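Local coordinates for protein lipid II:glycine glycyltransferase (Staphylococcus aureus, PDB 6SNR) that probably catalyses transfer of the first glycine of the pentaglycine cross-bridge from glycyl-tRNA to the lysine side chain of membrane-bound lipid II, at residues Gly355-Asp360 against Thr379-Lys384. Residues are numbered along the deposited sequence; the frame is centred on the assembly and turned at random.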
ATOM      1  N   GLY A 355      -2.279   1.452  -5.278  1.00 16.76           N
ATOM      2  CA  GLY A 355      -2.075   2.763  -5.853  1.00 17.18           C
ATOM      3  C   GLY A 355      -2.304   2.819  -7.360  1.00 16.67           C
ATOM      4  O   GLY A 355      -2.955   1.951  -7.928  1.00 17.46           O
ATOM      5  N   GLY A 356      -1.687   3.819  -8.002  1.00 16.65           N
ATOM      6  CA  GLY A 356      -2.106   4.240  -9.317  1.00 16.34           C
ATOM      7  C   GLY A 356      -1.804   3.325 -10.489  1.00 16.64           C
ATOM      8  O   GLY A 356      -0.828   2.585 -10.477  1.00 17.84           O
ATOM      9  N   THR A 357      -2.609   3.513 -11.514  1.00 16.98           N
ATOM     10  CA  THR A 357      -2.434   2.823 -12.799  1.00 17.40           C
ATOM     11  C   THR A 357      -3.161   3.584 -13.873  1.00 18.42           C
ATOM     12  O   THR A 357      -4.148   4.243 -13.622  1.00 17.58           O
ATOM     13  CB  THR A 357      -2.956   1.367 -12.684  1.00 18.01           C
ATOM     14  OG1 THR A 357      -2.543   0.607 -13.860  1.00 17.96           O
ATOM     15  CG2 THR A 357      -4.435   1.287 -12.549  1.00 18.87           C
ATOM     16  N   ASP A 358      -2.722   3.397 -15.136  1.00 18.23           N
ATOM     17  CA  ASP A 358      -3.584   3.524 -16.278  1.00 19.40           C
ATOM     18  C   ASP A 358      -4.432   2.266 -16.478  1.00 18.62           C
ATOM     19  O   ASP A 358      -4.089   1.188 -16.007  1.00 19.46           O
ATOM     20  CB  ASP A 358      -2.728   3.724 -17.574  1.00 19.50           C
ATOM     21  CG  ASP A 358      -2.044   5.069 -17.651  1.00 22.51           C
ATOM     22  OD1 ASP A 358      -2.548   6.105 -17.104  1.00 21.01           O
ATOM     23  OD2 ASP A 358      -0.978   5.146 -18.343  1.00 26.34           O
ATOM     24  N   ASN A 359      -5.565   2.445 -17.147  1.00 19.08           N
ATOM     25  CA  ASN A 359      -6.434   1.308 -17.485  1.00 19.63           C
ATOM     26  C   ASN A 359      -5.902   0.574 -18.724  1.00 21.30           C
ATOM     27  O   ASN A 359      -6.096   1.066 -19.807  1.00 20.96           O
ATOM     28  CB  ASN A 359      -7.840   1.779 -17.762  1.00 20.42           C
ATOM     29  CG  ASN A 359      -8.838   0.621 -17.962  1.00 23.69           C
ATOM     30  OD1 ASN A 359      -8.453  -0.537 -17.915  1.00 25.47           O
ATOM     31  ND2 ASN A 359     -10.115   0.936 -18.170  1.00 25.55           N
ATOM     32  N   ASP A 360      -5.254  -0.564 -18.507  1.00 23.98           N
ATOM     33  CA  ASP A 360      -4.783  -1.482 -19.574  1.00 22.23           C
ATOM     34  C   ASP A 360      -3.952  -0.760 -20.612  1.00 23.18           C
ATOM     35  O   ASP A 360      -4.294  -0.740 -21.814  1.00 21.55           O
ATOM     36  CB  ASP A 360      -5.972  -2.133 -20.223  1.00 21.68           C
ATOM     37  CG  ASP A 360      -5.570  -3.294 -21.170  1.00 23.44           C
ATOM     38  OD1 ASP A 360      -4.604  -3.993 -20.874  1.00 23.76           O
ATOM     39  OD2 ASP A 360      -6.227  -3.416 -22.217  1.00 26.56           O
ATOM     40  N   THR A 379      -6.844  -7.828  -7.750  1.00 20.60           N
ATOM     41  CA  THR A 379      -7.235  -6.432  -7.764  1.00 21.03           C
ATOM     42  C   THR A 379      -8.371  -6.147  -8.697  1.00 23.32           C
ATOM     43  O   THR A 379      -8.495  -6.789  -9.759  1.00 21.63           O
ATOM     44  CB  THR A 379      -6.060  -5.562  -8.215  1.00 19.51           C
ATOM     45  OG1 THR A 379      -5.469  -6.103  -9.407  1.00 20.26           O
ATOM     46  CG2 THR A 379      -4.993  -5.464  -7.118  1.00 17.96           C
ATOM     47  N   TYR A 380      -9.183  -5.147  -8.336  1.00 20.27           N
ATOM     48  CA  TYR A 380     -10.087  -4.542  -9.275  1.00 20.92           C
ATOM     49  C   TYR A 380      -9.683  -3.114  -9.520  1.00 20.17           C
ATOM     50  O   TYR A 380      -9.016  -2.494  -8.686  1.00 19.50           O
ATOM     51  CB  TYR A 380     -11.537  -4.596  -8.816  1.00 20.86           C
ATOM     52  CG  TYR A 380     -11.848  -3.737  -7.602  1.00 23.39           C
ATOM     53  CD1 TYR A 380     -11.739  -4.280  -6.342  1.00 26.32           C
ATOM     54  CD2 TYR A 380     -12.264  -2.415  -7.727  1.00 25.91           C
ATOM     55  CE1 TYR A 380     -11.997  -3.560  -5.222  1.00 30.16           C
ATOM     56  CE2 TYR A 380     -12.566  -1.680  -6.559  1.00 25.74           C
ATOM     57  CZ  TYR A 380     -12.412  -2.285  -5.326  1.00 28.65           C
ATOM     58  OH  TYR A 380     -12.655  -1.660  -4.103  1.00 34.48           O
ATOM     59  N   LEU A 381      -9.988  -2.630 -10.717  1.00 20.89           N
ATOM     60  CA  LEU A 381      -9.690  -1.246 -11.059  1.00 19.87           C
ATOM     61  C   LEU A 381     -10.735  -0.315 -10.484  1.00 20.65           C
ATOM     62  O   LEU A 381     -11.940  -0.450 -10.765  1.00 21.66           O
ATOM     63  CB  LEU A 381      -9.697  -1.099 -12.577  1.00 21.09           C
ATOM     64  CG  LEU A 381      -9.461   0.276 -13.127  1.00 23.18           C
ATOM     65  CD1 LEU A 381      -7.981   0.553 -13.042  1.00 24.70           C
ATOM     66  CD2 LEU A 381     -10.007   0.323 -14.559  1.00 27.69           C
ATOM     67  N   SER A 382     -10.259   0.657  -9.683  1.00 18.92           N
ATOM     68  CA  SER A 382     -11.089   1.671  -9.045  1.00 18.79           C
ATOM     69  C   SER A 382     -10.904   2.973  -9.793  1.00 19.58           C
ATOM     70  O   SER A 382      -9.821   3.599  -9.717  1.00 21.08           O
ATOM     71  CB  SER A 382     -10.658   1.792  -7.571  1.00 19.71           C
ATOM     72  OG  SER A 382     -11.472   2.750  -6.876  1.00 22.75           O
ATOM     73  N   GLU A 383     -11.943   3.388 -10.522  1.00 18.56           N
ATOM     74  CA  GLU A 383     -11.898   4.602 -11.322  1.00 18.22           C
ATOM     75  C   GLU A 383     -12.662   5.676 -10.570  1.00 18.28           C
ATOM     76  O   GLU A 383     -13.834   5.482 -10.264  1.00 18.46           O
ATOM     77  CB  GLU A 383     -12.614   4.394 -12.668  1.00 19.13           C
ATOM     78  N   LYS A 384     -11.970   6.775 -10.239  1.00 19.18           N
ATOM     79  CA  LYS A 384     -12.508   7.827  -9.403  1.00 19.90           C
ATOM     80  C   LYS A 384     -13.070   8.955 -10.264  1.00 18.52           C
ATOM     81  O   LYS A 384     -12.751   9.077 -11.457  1.00 18.60           O
ATOM     82  CB  LYS A 384     -11.387   8.378  -8.515  1.00 22.48           C
ATOM     83  CG  LYS A 384     -10.929   7.487  -7.352  1.00 29.59           C
ATOM     84  CD  LYS A 384     -10.510   6.080  -7.589  1.00 33.34           C
ATOM     85  CE  LYS A 384      -9.512   5.590  -6.523  1.00 29.15           C
ATOM     86  NZ  LYS A 384     -10.120   4.852  -5.411  1.00 26.13           N
TER
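L381 meets T357 with one methyl and N359 with the other. CD1 of L381 approaches CG2 of T357 at 3.7 Å. The remaining branch lies over the flat face of the N359 amide: CD2 of L381 stands almost straight above CG of N359, 3.6 Å away, with OD1 and ND2 of N359 at 3.8 and 3.7 Å. L381 extends with CG anti to the backbone N (chi1 178°), which carries the fork toward residues 355-360. In T357 OG1 is anti to the backbone N (chi1 -169°), beside the carbonyl carbon, and CG2 is left between N and C, facing L381; OG1 bonds to the carbonyl O of D358 at 2.7 Å (C=O...donor angle 131°). No hydrogen bond joins the two segments directly. Strand 146-151 lies between them in the mixed sheet, with T357 bonded through its backbone to M146 and S382 to T147; L381 thus spans a strand from the edge strand 380-383. W371 of helix 368-374 also touches T357 and N359. With 127 Å² buried in all, the chemistry implies a small van der Waals contact, in which the N359 amide offers its face and no polar bond fixes the pairing.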